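Local structure of protein B (Streptococcus agalactiae, 5H6I) at residues R53-N58 against K66-A71; I72-K77 against I136-P141; E76-S81 against S97-L102; I106-F111 against F129-L134. The protein is a secreted pore-forming toxin, the CAMP factor, which permeabilizes membranes and also binds the constant region of immunoglobulin G. All coordinates share one frame; numbering follows the deposited sequence.

Contact 1 (R53-N58 against K66-A71); sequences RNIKDN and KPVNEA
Lys56 reaches Asn69 because its CG stands anti to the backbone N (chi1 -173°), the chain runs on extended to CE, and a final bend at chi4 (65°) swings NZ onto the amide oxygen. The asparagine answers with CG turned beside its own backbone N, and the two side chains cross at about a right angle. NZ donates a hydrogen bond to Asn69 OD1 at 2.4 Å, a very short separation whose exact value is doubtful. Asn69 ND2 stays farther off, 3.8 Å from Lys56 NZ, so the amide is turned with its oxygen to the ammonium group. Along the lysine shaft, Lys56 CE lies 3.7 Å from Asn69 OD1.

Beneath this polar pair the helices meet through aliphatic groups. Ile55 CG2 touches Val68 CG1 at 4.1 Å, while the other valine methyl, CG2, sits 4.1 Å from Lys56 CA and so packs against the backbone of the opposing helix. Both Ile55 and Val68 also lean on Ile109 of helix 93-115, which extends the apolar patch inward; the Lys56–Asn69 pair lies at its more open border. With the short axes 9.6 Å apart and running at 160° to each other, the segments form the turn end of an antiparallel helical hairpin, in which helix 35-58 turns back into helix 65-84 within an all-helical bundle.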
loop_
_atom_site.group_PDB
_atom_site.type_symbol
_atom_site.label_atom_id
_atom_site.label_comp_id
_atom_site.label_asym_id
_atom_site.label_seq_id
_atom_site.Cartn_x
_atom_site.Cartn_y
_atom_site.Cartn_z
ATOM N N ARG A 53 9.031 0.870 -0.740
ATOM C CA ARG A 53 9.307 0.343 0.593
ATOM C C ARG A 53 8.384 0.961 1.637
ATOM O O ARG A 53 8.050 0.308 2.631
ATOM C CB ARG A 53 10.774 0.563 0.967
ATOM C CG ARG A 53 11.229 2.011 0.966
ATOM C CD ARG A 53 11.273 2.586 2.372
ATOM N NE ARG A 53 12.184 3.724 2.465
ATOM C CZ ARG A 53 12.118 4.656 3.409
ATOM N NH1 ARG A 53 11.179 4.590 4.342
ATOM N NH2 ARG A 53 12.989 5.656 3.417
ATOM N N ASN A 54 7.966 2.214 1.431
ATOM C CA ASN A 54 6.932 2.797 2.279
ATOM C C ASN A 54 5.628 2.026 2.141
ATOM O O ASN A 54 4.977 1.690 3.138
ATOM C CB ASN A 54 6.721 4.268 1.918
ATOM C CG ASN A 54 7.917 5.133 2.262
ATOM O OD1 ASN A 54 8.619 4.884 3.242
ATOM N ND2 ASN A 54 8.153 6.162 1.454
ATOM N N ILE A 55 5.232 1.734 0.900
ATOM C CA ILE A 55 4.016 0.969 0.649
ATOM C C ILE A 55 4.153 -0.454 1.179
ATOM O O ILE A 55 3.164 -1.058 1.614
ATOM C CB ILE A 55 3.693 0.992 -0.857
ATOM C CG1 ILE A 55 3.337 2.413 -1.303
ATOM C CG2 ILE A 55 2.563 0.034 -1.191
ATOM C CD1 ILE A 55 3.048 2.534 -2.782
ATOM N N LYS A 56 5.373 -1.000 1.176
ATOM C CA LYS A 56 5.585 -2.382 1.603
ATOM C C LYS A 56 5.058 -2.636 3.010
ATOM O O LYS A 56 4.615 -3.749 3.315
ATOM C CB LYS A 56 7.074 -2.725 1.526
ATOM C CG LYS A 56 7.397 -4.188 1.787
ATOM C CD LYS A 56 8.867 -4.371 2.128
ATOM C CE LYS A 56 9.193 -5.827 2.411
ATOM N NZ LYS A 56 9.006 -6.676 1.204
ATOM N N ASP A 57 5.084 -1.620 3.876
ATOM C CA ASP A 57 4.586 -1.796 5.236
ATOM C C ASP A 57 3.063 -1.753 5.292
ATOM O O ASP A 57 2.443 -2.560 5.992
ATOM C CB ASP A 57 5.177 -0.726 6.154
ATOM C CG ASP A 57 6.688 -0.652 6.068
ATOM O OD1 ASP A 57 7.319 -1.684 5.759
ATOM O OD2 ASP A 57 7.245 0.441 6.305
ATOM N N ASN A 58 2.445 -0.825 4.558
ATOM C CA ASN A 58 1.009 -0.603 4.682
ATOM C C ASN A 58 0.178 -1.708 4.041
ATOM O O ASN A 58 -0.995 -1.862 4.395
ATOM C CB ASN A 58 0.631 0.745 4.066
ATOM C CG ASN A 58 1.350 1.908 4.722
ATOM O OD1 ASN A 58 1.712 1.849 5.896
ATOM N ND2 ASN A 58 1.558 2.978 3.962
ATOM N N LYS A 66 2.274 -9.302 -2.010
ATOM C CA LYS A 66 3.137 -9.963 -2.980
ATOM C C LYS A 66 3.347 -9.124 -4.241
ATOM O O LYS A 66 4.461 -9.125 -4.782
ATOM C CB LYS A 66 2.574 -11.339 -3.344
ATOM C CG LYS A 66 3.588 -12.255 -4.004
ATOM C CD LYS A 66 4.527 -12.874 -2.983
ATOM C CE LYS A 66 5.677 -13.596 -3.666
ATOM N NZ LYS A 66 6.654 -12.641 -4.259
ATOM N N PRO A 67 2.329 -8.420 -4.761
ATOM C CA PRO A 67 2.595 -7.539 -5.915
ATOM C C PRO A 67 3.692 -6.511 -5.674
ATOM O O PRO A 67 4.577 -6.351 -6.527
ATOM C CB PRO A 67 1.232 -6.883 -6.162
ATOM C CG PRO A 67 0.261 -7.915 -5.747
ATOM C CD PRO A 67 0.877 -8.595 -4.551
ATOM N N VAL A 68 3.663 -5.802 -4.543
ATOM C CA VAL A 68 4.704 -4.800 -4.334
ATOM C C VAL A 68 6.038 -5.458 -3.985
ATOM O O VAL A 68 7.099 -4.886 -4.243
ATOM C CB VAL A 68 4.286 -3.772 -3.271
ATOM C CG1 VAL A 68 2.850 -3.316 -3.497
ATOM C CG2 VAL A 68 4.470 -4.328 -1.867
ATOM N N ASN A 69 6.020 -6.666 -3.423
ATOM C CA ASN A 69 7.267 -7.405 -3.244
ATOM C C ASN A 69 7.886 -7.742 -4.592
ATOM O O ASN A 69 9.109 -7.670 -4.761
ATOM C CB ASN A 69 7.022 -8.677 -2.428
ATOM C CG ASN A 69 7.040 -8.423 -0.937
ATOM O OD1 ASN A 69 7.361 -7.318 -0.486
ATOM N ND2 ASN A 69 6.701 -9.441 -0.161
ATOM N N GLU A 70 7.051 -8.105 -5.568
ATOM C CA GLU A 70 7.540 -8.324 -6.924
ATOM C C GLU A 70 7.940 -7.015 -7.591
ATOM O O GLU A 70 8.841 -7.002 -8.439
ATOM C CB GLU A 70 6.472 -9.039 -7.750
ATOM C CG GLU A 70 6.214 -10.471 -7.316
ATOM C CD GLU A 70 7.293 -11.421 -7.787
ATOM O OE1 GLU A 70 8.305 -11.581 -7.072
ATOM O OE2 GLU A 70 7.129 -12.005 -8.879
ATOM N N ALA A 71 7.287 -5.909 -7.227
ATOM C CA ALA A 71 7.657 -4.615 -7.791
ATOM C C ALA A 71 9.000 -4.143 -7.251
ATOM O O ALA A 71 9.814 -3.587 -7.996
ATOM C CB ALA A 71 6.566 -3.584 -7.503
#

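Contact 2 (I72-K77 against I136-P141); sequences ITSVEK and IRILDP
The flat group met across this contact is the peptide unit joining Leu139 to Asp140, and it is approached at its oxygen rather than over either face: Lys77 NZ comes to 3.5 Å from Leu139 O. The approach is long and is best read as a loose polar contact rather than a hydrogen bond. The remainder of the interface is built from aliphatic carbon. Leu139 CD2 is the atom that does most of the touching, lying 3.6 Å from Ser74 CA and 3.6 Å from Lys77 CD. It thus sits against both Ser74 and Lys77, three positions apart on one face of the helix. Lys77 passes obliquely across the leucine, and its chain bends at chi3 (-69°), which brings NZ beside the carbonyl oxygen of Leu139, in the last turn of helix 121-139.

Here helix 65-84 packs alongside helix 121-139, two members of the helical bundle that run in roughly the same direction because helix 93-115 returns the chain between them. The last turn of helix 121-139 supplies the contact, just before Asp140 leaves helical geometry.

Ser74 presents carbon to its partner: its CB lies 3.7 Å from Leu139 CD2 and 4.2 Å from Ile138 CG2. Its OG, held between the backbone N and the carbonyl carbon (chi1 78°), is hydrogen-bonded to Ala71 O of its own helix. Ser74 and Ile138 both also touch Leu102 of helix 93-115, which closes the buried side of this patch, whereas Lys77 lies on the exposed side.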
loop_
_atom_site.group_PDB
_atom_site.type_symbol
_atom_site.label_atom_id
_atom_site.label_comp_id
_atom_site.label_asym_id
_atom_site.label_seq_id
_atom_site.Cartn_x
_atom_site.Cartn_y
_atom_site.Cartn_z
ATOM N N ILE A 72 9.248 -4.353 -5.955
ATOM C CA ILE A 72 10.540 -3.994 -5.377
ATOM C C ILE A 72 11.652 -4.814 -6.018
ATOM O O ILE A 72 12.733 -4.293 -6.320
ATOM C CB ILE A 72 10.508 -4.173 -3.848
ATOM C CG1 ILE A 72 9.552 -3.160 -3.214
ATOM C CG2 ILE A 72 11.904 -4.032 -3.260
ATOM C CD1 ILE A 72 9.287 -3.404 -1.745
ATOM N N THR A 73 11.402 -6.107 -6.241
ATOM C CA THR A 73 12.373 -6.936 -6.947
ATOM C C THR A 73 12.578 -6.443 -8.373
ATOM O O THR A 73 13.704 -6.451 -8.887
ATOM C CB THR A 73 11.917 -8.396 -6.942
ATOM O OG1 THR A 73 11.853 -8.874 -5.592
ATOM C CG2 THR A 73 12.882 -9.269 -7.733
ATOM N N SER A 74 11.501 -5.997 -9.028
ATOM C CA SER A 74 11.627 -5.464 -10.379
ATOM C C SER A 74 12.475 -4.199 -10.404
ATOM O O SER A 74 13.199 -3.959 -11.376
ATOM C CB SER A 74 10.242 -5.188 -10.969
ATOM O OG SER A 74 9.696 -3.986 -10.454
ATOM N N VAL A 75 12.404 -3.386 -9.348
ATOM C CA VAL A 75 13.219 -2.176 -9.284
ATOM C C VAL A 75 14.699 -2.533 -9.252
ATOM O O VAL A 75 15.530 -1.869 -9.884
ATOM C CB VAL A 75 12.816 -1.325 -8.064
ATOM C CG1 VAL A 75 13.809 -0.194 -7.842
ATOM C CG2 VAL A 75 11.411 -0.774 -8.242
ATOM N N GLU A 76 15.050 -3.598 -8.529
ATOM C CA GLU A 76 16.451 -3.978 -8.391
ATOM C C GLU A 76 16.999 -4.639 -9.649
ATOM O O GLU A 76 18.173 -4.445 -9.981
ATOM C CB GLU A 76 16.624 -4.908 -7.190
ATOM C CG GLU A 76 17.797 -4.548 -6.295
ATOM C CD GLU A 76 17.831 -3.073 -5.943
ATOM O OE1 GLU A 76 18.897 -2.446 -6.113
ATOM O OE2 GLU A 76 16.793 -2.541 -5.493
ATOM N N LYS A 77 16.178 -5.416 -10.361
ATOM C CA LYS A 77 16.660 -6.059 -11.579
ATOM C C LYS A 77 16.789 -5.063 -12.724
ATOM O O LYS A 77 17.604 -5.267 -13.632
ATOM C CB LYS A 77 15.740 -7.220 -11.963
ATOM C CG LYS A 77 14.859 -6.964 -13.171
ATOM C CD LYS A 77 14.099 -8.215 -13.580
ATOM C CE LYS A 77 15.024 -9.271 -14.157
ATOM N NZ LYS A 77 14.273 -10.486 -14.577
ATOM N N ILE A 136 4.464 -8.629 -13.702
ATOM C CA ILE A 136 5.002 -9.781 -14.420
ATOM C C ILE A 136 5.549 -9.353 -15.777
ATOM O O ILE A 136 6.629 -9.791 -16.193
ATOM C CB ILE A 136 3.926 -10.874 -14.557
ATOM C CG1 ILE A 136 3.747 -11.612 -13.228
ATOM C CG2 ILE A 136 4.289 -11.856 -15.661
ATOM C CD1 ILE A 136 2.619 -12.619 -13.236
ATOM N N ARG A 137 4.824 -8.479 -16.478
ATOM C CA ARG A 137 5.310 -7.978 -17.761
ATOM C C ARG A 137 6.558 -7.123 -17.583
ATOM O O ARG A 137 7.472 -7.168 -18.415
ATOM C CB ARG A 137 4.211 -7.186 -18.467
ATOM C CG ARG A 137 2.924 -7.964 -18.683
ATOM C CD ARG A 137 2.903 -8.639 -20.043
ATOM N NE ARG A 137 2.003 -7.961 -20.970
ATOM C CZ ARG A 137 0.751 -8.338 -21.207
ATOM N NH1 ARG A 137 0.246 -9.395 -20.584
ATOM N NH2 ARG A 137 0.004 -7.660 -22.067
ATOM N N ILE A 138 6.615 -6.335 -16.505
ATOM C CA ILE A 138 7.802 -5.531 -16.227
ATOM C C ILE A 138 9.012 -6.431 -16.012
ATOM O O ILE A 138 10.128 -6.111 -16.440
ATOM C CB ILE A 138 7.555 -4.616 -15.013
ATOM C CG1 ILE A 138 6.355 -3.701 -15.262
ATOM C CG2 ILE A 138 8.794 -3.791 -14.699
ATOM C CD1 ILE A 138 6.063 -2.758 -14.113
ATOM N N LEU A 139 8.809 -7.574 -15.354
ATOM C CA LEU A 139 9.902 -8.506 -15.103
ATOM C C LEU A 139 10.216 -9.367 -16.318
ATOM O O LEU A 139 11.359 -9.807 -16.480
ATOM C CB LEU A 139 9.563 -9.403 -13.912
ATOM C CG LEU A 139 9.530 -8.756 -12.528
ATOM C CD1 LEU A 139 8.607 -9.533 -11.607
ATOM C CD2 LEU A 139 10.928 -8.686 -11.944
ATOM N N ASP A 140 9.230 -9.616 -17.168
ATOM C CA ASP A 140 9.379 -10.525 -18.300
ATOM C C ASP A 140 10.368 -9.976 -19.319
ATOM O O ASP A 140 10.095 -8.929 -19.924
ATOM C CB ASP A 140 8.018 -10.759 -18.954
ATOM C CG ASP A 140 8.025 -11.927 -19.921
ATOM O OD1 ASP A 140 9.072 -12.595 -20.049
ATOM O OD2 ASP A 140 6.978 -12.176 -20.555
ATOM N N PRO A 141 11.510 -10.630 -19.546
ATOM C CA PRO A 141 12.438 -10.136 -20.576
ATOM C C PRO A 141 11.873 -10.231 -21.980
ATOM O O PRO A 141 12.287 -9.466 -22.860
ATOM C CB PRO A 141 13.672 -11.036 -20.401
ATOM C CG PRO A 141 13.509 -11.680 -19.051
ATOM C CD PRO A 141 12.037 -11.814 -18.849
#

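Contact 3 (E76-S81 against S97-L102); sequences EKLKTS and SRVEAL
Helix 65-84 and helix 93-115 are successive antiparallel members of the helical bundle, and Leu78 joins them in the half of the hairpin next to the connecting loop. The short axes are 11.1 Å apart at 150°, a spacing bridged by Leu78 from one side and by Arg98, Val99 and Leu102 from the other. Leu78 branches at CG and gives each methyl a different partner. CD2 packs on the shaft of Arg98, which it crosses at about a right angle, at 3.8 Å from both Arg98 CB and Arg98 CD. The other branch meets Leu102 tip to tip, Leu78 CD1 to Leu102 CD1 being 3.7 Å. Val99 flanks the same methyl more distantly, its CG2 lying 4.4 Å from Leu78 CD1. Leu45 of helix 35-58 packs on Leu78 as well, adding a third helix.

Arg98 is extended from CG to NE (chi2 173°), which lays methylenes against the leucine and takes the guanidinium group away from helix 65-84. There NH1 is hydrogen-bonded to Ile138 O in the last turn of helix 121-139, with a weak bond from NH2 to Asp140 O.

The arginine is therefore amphipathic in use: its hydrocarbon stem adds to an apolar core made with Leu78, while NH1 and, weakly, NH2 of this buried residue find main-chain oxygens. Placing a positive group at that helix terminus probably also offsets partial negative charge there.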
loop_
_atom_site.group_PDB
_atom_site.type_symbol
_atom_site.label_atom_id
_atom_site.label_comp_id
_atom_site.label_asym_id
_atom_site.label_seq_id
_atom_site.Cartn_x
_atom_site.Cartn_y
_atom_site.Cartn_z
ATOM N N GLU A 76 15.050 -3.598 -8.529
ATOM C CA GLU A 76 16.451 -3.978 -8.391
ATOM C C GLU A 76 16.999 -4.639 -9.649
ATOM O O GLU A 76 18.173 -4.445 -9.981
ATOM C CB GLU A 76 16.624 -4.908 -7.190
ATOM C CG GLU A 76 17.797 -4.548 -6.295
ATOM C CD GLU A 76 17.831 -3.073 -5.943
ATOM O OE1 GLU A 76 18.897 -2.446 -6.113
ATOM O OE2 GLU A 76 16.793 -2.541 -5.493
ATOM N N LYS A 77 16.178 -5.416 -10.361
ATOM C CA LYS A 77 16.660 -6.059 -11.579
ATOM C C LYS A 77 16.789 -5.063 -12.724
ATOM O O LYS A 77 17.604 -5.267 -13.632
ATOM C CB LYS A 77 15.740 -7.220 -11.963
ATOM C CG LYS A 77 14.859 -6.964 -13.171
ATOM C CD LYS A 77 14.099 -8.215 -13.580
ATOM C CE LYS A 77 15.024 -9.271 -14.157
ATOM N NZ LYS A 77 14.273 -10.486 -14.577
ATOM N N LEU A 78 16.006 -3.982 -12.702
ATOM C CA LEU A 78 16.180 -2.930 -13.698
ATOM C C LEU A 78 17.421 -2.099 -13.400
ATOM O O LEU A 78 18.147 -1.703 -14.320
ATOM C CB LEU A 78 14.935 -2.042 -13.752
ATOM C CG LEU A 78 13.644 -2.679 -14.270
ATOM C CD1 LEU A 78 12.428 -1.896 -13.796
ATOM C CD2 LEU A 78 13.653 -2.786 -15.785
ATOM N N LYS A 79 17.682 -1.826 -12.119
ATOM C CA LYS A 79 18.890 -1.100 -11.739
ATOM C C LYS A 79 20.138 -1.892 -12.104
ATOM O O LYS A 79 21.107 -1.338 -12.639
ATOM C CB LYS A 79 18.870 -0.795 -10.241
ATOM C CG LYS A 79 18.180 0.503 -9.866
ATOM C CD LYS A 79 18.553 0.928 -8.455
ATOM C CE LYS A 79 17.327 1.011 -7.559
ATOM N NZ LYS A 79 17.694 1.172 -6.124
ATOM N N THR A 80 20.132 -3.195 -11.816
ATOM C CA THR A 80 21.274 -4.035 -12.160
ATOM C C THR A 80 21.476 -4.096 -13.670
ATOM O O THR A 80 22.614 -4.121 -14.151
ATOM C CB THR A 80 21.084 -5.439 -11.582
ATOM O OG1 THR A 80 20.810 -5.344 -10.178
ATOM C CG2 THR A 80 22.334 -6.281 -11.788
ATOM N N SER A 81 20.381 -4.105 -14.433
ATOM C CA SER A 81 20.501 -4.112 -15.888
ATOM C C SER A 81 21.041 -2.784 -16.404
ATOM O O SER A 81 21.883 -2.760 -17.309
ATOM C CB SER A 81 19.148 -4.424 -16.525
ATOM O OG SER A 81 19.270 -4.557 -17.930
ATOM N N SER A 97 10.185 1.818 -20.808
ATOM C CA SER A 97 8.782 1.439 -20.682
ATOM C C SER A 97 8.532 0.630 -19.417
ATOM O O SER A 97 7.427 0.672 -18.865
ATOM C CB SER A 97 8.341 0.651 -21.916
ATOM O OG SER A 97 8.692 1.334 -23.107
ATOM N N ARG A 98 9.538 -0.109 -18.945
ATOM C CA ARG A 98 9.393 -0.845 -17.694
ATOM C C ARG A 98 9.489 0.085 -16.490
ATOM O O ARG A 98 8.784 -0.112 -15.494
ATOM C CB ARG A 98 10.449 -1.946 -17.610
ATOM C CG ARG A 98 10.405 -2.920 -18.774
ATOM C CD ARG A 98 11.567 -3.897 -18.746
ATOM N NE ARG A 98 11.566 -4.768 -19.919
ATOM C CZ ARG A 98 10.832 -5.870 -20.029
ATOM N NH1 ARG A 98 10.038 -6.243 -19.034
ATOM N NH2 ARG A 98 10.891 -6.603 -21.133
ATOM N N VAL A 99 10.350 1.101 -16.567
ATOM C CA VAL A 99 10.463 2.065 -15.477
ATOM C C VAL A 99 9.194 2.901 -15.371
ATOM O O VAL A 99 8.707 3.179 -14.267
ATOM C CB VAL A 99 11.712 2.943 -15.673
ATOM C CG1 VAL A 99 11.675 4.149 -14.746
ATOM C CG2 VAL A 99 12.976 2.126 -15.440
ATOM N N GLU A 100 8.632 3.306 -16.512
ATOM C CA GLU A 100 7.404 4.096 -16.494
ATOM C C GLU A 100 6.234 3.290 -15.944
ATOM O O GLU A 100 5.403 3.822 -15.200
ATOM C CB GLU A 100 7.085 4.606 -17.898
ATOM C CG GLU A 100 8.060 5.642 -18.423
ATOM C CD GLU A 100 7.971 5.812 -19.925
ATOM O OE1 GLU A 100 7.395 4.926 -20.592
ATOM O OE2 GLU A 100 8.477 6.831 -20.441
ATOM N N ALA A 101 6.153 2.005 -16.298
ATOM C CA ALA A 101 5.065 1.165 -15.812
ATOM C C ALA A 101 5.123 0.956 -14.305
ATOM O O ALA A 101 4.109 0.584 -13.705
ATOM C CB ALA A 101 5.079 -0.186 -16.529
ATOM N N LEU A 102 6.281 1.184 -13.682
ATOM C CA LEU A 102 6.360 1.108 -12.226
ATOM C C LEU A 102 5.620 2.265 -11.568
ATOM O O LEU A 102 5.088 2.109 -10.464
ATOM C CB LEU A 102 7.819 1.083 -11.777
ATOM C CG LEU A 102 8.506 -0.281 -11.857
ATOM C CD1 LEU A 102 9.992 -0.150 -11.574
ATOM C CD2 LEU A 102 7.855 -1.262 -10.894
#

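Contact 4 (I106-F111 against F129-L134); sequences IEAITF and FGITKL
Ile131 of helix 121-139 reaches Ala108 and Ile109 of helix 93-115, and its contacts tighten from base to tip. CB is still 5.2 Å from Ala108 CB. From there CG2 leaves anti to the backbone N, while CG1 is set beside that nitrogen (chi1 -55°), which directs the longer branch across the interface. CG1 comes to 4.0 Å from Ala108 CB, and the extended second torsion (-179°) carries CD1 further on. This terminal methyl ends between two neighbours, 3.7 Å from Ala108 CB and 3.9 Å from Ile109 CG1. The small alanine lets it come close to the facing backbone, where the CA atoms of Ala108 and Ile131 are 7.4 Å apart. Ile109 crosses Ile131 at about a right angle and meets it through its CG1 methylene.

The two helices are consecutive and antiparallel in the bundle. Ile109 also touches Ile55 of helix 35-58 and Val68 of helix 65-84, and Ile131 rests in addition on Val105, so the methyl contact opens into a core shared by four helices. Ala108 is touched as well by Glu159 of helix 145-163.

All groups meeting across the interface are saturated carbon. Cohesion here consequently comes from dispersion and from burying hydrocarbon, with the fit set by shape rather than by bond direction.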
loop_
_atom_site.group_PDB
_atom_site.type_symbol
_atom_site.label_atom_id
_atom_site.label_comp_id
_atom_site.label_asym_id
_atom_site.label_seq_id
_atom_site.Cartn_x
_atom_site.Cartn_y
_atom_site.Cartn_z
ATOM N N ILE A 106 2.645 1.913 -8.822
ATOM C CA ILE A 106 2.501 2.680 -7.588
ATOM C C ILE A 106 1.183 3.443 -7.582
ATOM O O ILE A 106 0.484 3.495 -6.563
ATOM C CB ILE A 106 3.705 3.624 -7.403
ATOM C CG1 ILE A 106 5.005 2.822 -7.336
ATOM C CG2 ILE A 106 3.533 4.473 -6.154
ATOM C CD1 ILE A 106 6.254 3.673 -7.409
ATOM N N GLU A 107 0.817 4.038 -8.721
ATOM C CA GLU A 107 -0.416 4.817 -8.787
ATOM C C GLU A 107 -1.640 3.942 -8.551
ATOM O O GLU A 107 -2.623 4.387 -7.947
ATOM C CB GLU A 107 -0.518 5.526 -10.136
ATOM C CG GLU A 107 -0.106 6.987 -10.100
ATOM C CD GLU A 107 0.245 7.526 -11.471
ATOM O OE1 GLU A 107 1.134 8.398 -11.558
ATOM O OE2 GLU A 107 -0.369 7.077 -12.461
ATOM N N ALA A 108 -1.601 2.693 -9.020
ATOM C CA ALA A 108 -2.718 1.786 -8.786
ATOM C C ALA A 108 -2.831 1.402 -7.316
ATOM O O ALA A 108 -3.939 1.181 -6.818
ATOM C CB ALA A 108 -2.574 0.537 -9.653
ATOM N N ILE A 109 -1.703 1.327 -6.606
ATOM C CA ILE A 109 -1.743 0.944 -5.199
ATOM C C ILE A 109 -2.289 2.083 -4.346
ATOM O O ILE A 109 -3.125 1.866 -3.461
ATOM C CB ILE A 109 -0.349 0.496 -4.729
ATOM C CG1 ILE A 109 0.100 -0.732 -5.520
ATOM C CG2 ILE A 109 -0.366 0.196 -3.242
ATOM C CD1 ILE A 109 1.597 -0.846 -5.669
ATOM N N THR A 110 -1.824 3.311 -4.591
ATOM C CA THR A 110 -2.374 4.457 -3.874
ATOM C C THR A 110 -3.837 4.688 -4.232
ATOM O O THR A 110 -4.602 5.192 -3.403
ATOM C CB THR A 110 -1.559 5.718 -4.165
ATOM O OG1 THR A 110 -1.910 6.231 -5.455
ATOM C CG2 THR A 110 -0.068 5.421 -4.118
ATOM N N PHE A 111 -4.238 4.333 -5.456
ATOM C CA PHE A 111 -5.647 4.406 -5.824
ATOM C C PHE A 111 -6.487 3.485 -4.949
ATOM O O PHE A 111 -7.625 3.816 -4.596
ATOM C CB PHE A 111 -5.820 4.053 -7.302
ATOM C CG PHE A 111 -7.254 3.943 -7.739
ATOM C CD1 PHE A 111 -7.967 5.071 -8.110
ATOM C CD2 PHE A 111 -7.885 2.710 -7.793
ATOM C CE1 PHE A 111 -9.284 4.974 -8.517
ATOM C CE2 PHE A 111 -9.203 2.607 -8.198
ATOM C CZ PHE A 111 -9.902 3.740 -8.561
ATOM N N PHE A 129 -4.871 -8.560 -8.643
ATOM C CA PHE A 129 -4.552 -9.491 -9.720
ATOM C C PHE A 129 -4.060 -8.750 -10.957
ATOM O O PHE A 129 -3.175 -9.239 -11.671
ATOM C CB PHE A 129 -5.782 -10.337 -10.050
ATOM C CG PHE A 129 -5.484 -11.544 -10.891
ATOM C CD1 PHE A 129 -4.733 -12.591 -10.384
ATOM C CD2 PHE A 129 -5.965 -11.636 -12.187
ATOM C CE1 PHE A 129 -4.464 -13.705 -11.156
ATOM C CE2 PHE A 129 -5.698 -12.747 -12.964
ATOM C CZ PHE A 129 -4.946 -13.783 -12.447
ATOM N N GLY A 130 -4.619 -7.569 -11.226
ATOM C CA GLY A 130 -4.183 -6.800 -12.380
ATOM C C GLY A 130 -2.798 -6.209 -12.204
ATOM O O GLY A 130 -1.994 -6.200 -13.141
ATOM N N ILE A 131 -2.501 -5.698 -11.006
ATOM C CA ILE A 131 -1.161 -5.185 -10.729
ATOM C C ILE A 131 -0.138 -6.308 -10.821
ATOM O O ILE A 131 0.994 -6.104 -11.277
ATOM C CB ILE A 131 -1.124 -4.494 -9.354
ATOM C CG1 ILE A 131 -2.202 -3.411 -9.269
ATOM C CG2 ILE A 131 0.251 -3.896 -9.090
ATOM C CD1 ILE A 131 -2.212 -2.671 -7.950
ATOM N N THR A 132 -0.521 -7.513 -10.390
ATOM C CA THR A 132 0.349 -8.674 -10.551
ATOM C C THR A 132 0.650 -8.924 -12.024
ATOM O O THR A 132 1.802 -9.161 -12.404
ATOM C CB THR A 132 -0.301 -9.904 -9.915
ATOM O OG1 THR A 132 -0.247 -9.792 -8.486
ATOM C CG2 THR A 132 0.410 -11.178 -10.350
ATOM N N LYS A 133 -0.380 -8.861 -12.872
ATOM C CA LYS A 133 -0.175 -9.052 -14.304
ATOM C C LYS A 133 0.721 -7.969 -14.893
ATOM O O LYS A 133 1.437 -8.220 -15.867
ATOM C CB LYS A 133 -1.522 -9.078 -15.027
ATOM C CG LYS A 133 -2.063 -10.475 -15.276
ATOM C CD LYS A 133 -3.578 -10.526 -15.143
ATOM C CE LYS A 133 -4.263 -9.819 -16.302
ATOM N NZ LYS A 133 -5.747 -9.899 -16.202
ATOM N N LEU A 134 0.700 -6.766 -14.317
ATOM C CA LEU A 134 1.545 -5.692 -14.828
ATOM C C LEU A 134 3.000 -5.901 -14.426
ATOM O O LEU A 134 3.906 -5.786 -15.260
ATOM C CB LEU A 134 1.034 -4.340 -14.329
ATOM C CG LEU A 134 1.841 -3.116 -14.764
ATOM C CD1 LEU A 134 2.094 -3.147 -16.262
ATOM C CD2 LEU A 134 1.124 -1.835 -14.370
#

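The four contacts draw on four helices, 35-58, 65-84, 93-115 and 121-139, of a bundle that helix 145-163 also joins. Helix 65-84 enters contacts 1, 2 and 3. Contact 1 closes first along the chain; contacts 2 and 3 follow from overlapping parts of helix 65-84, sharing Glu76 and Lys77, with centres about 6 Å apart. Contact 4, its centre about 11 Å from that of contact 1, is nested within the loop that contact 2 closes. Ile55 and Val68 pack on Ile109 of contact 4, and Ser74 on Leu102 of contact 3, so the packing passes from contact to contact. Segments of helices 65-84 and 93-115 fall in the IgG-binding region, whereas those of helix 121-139 do not.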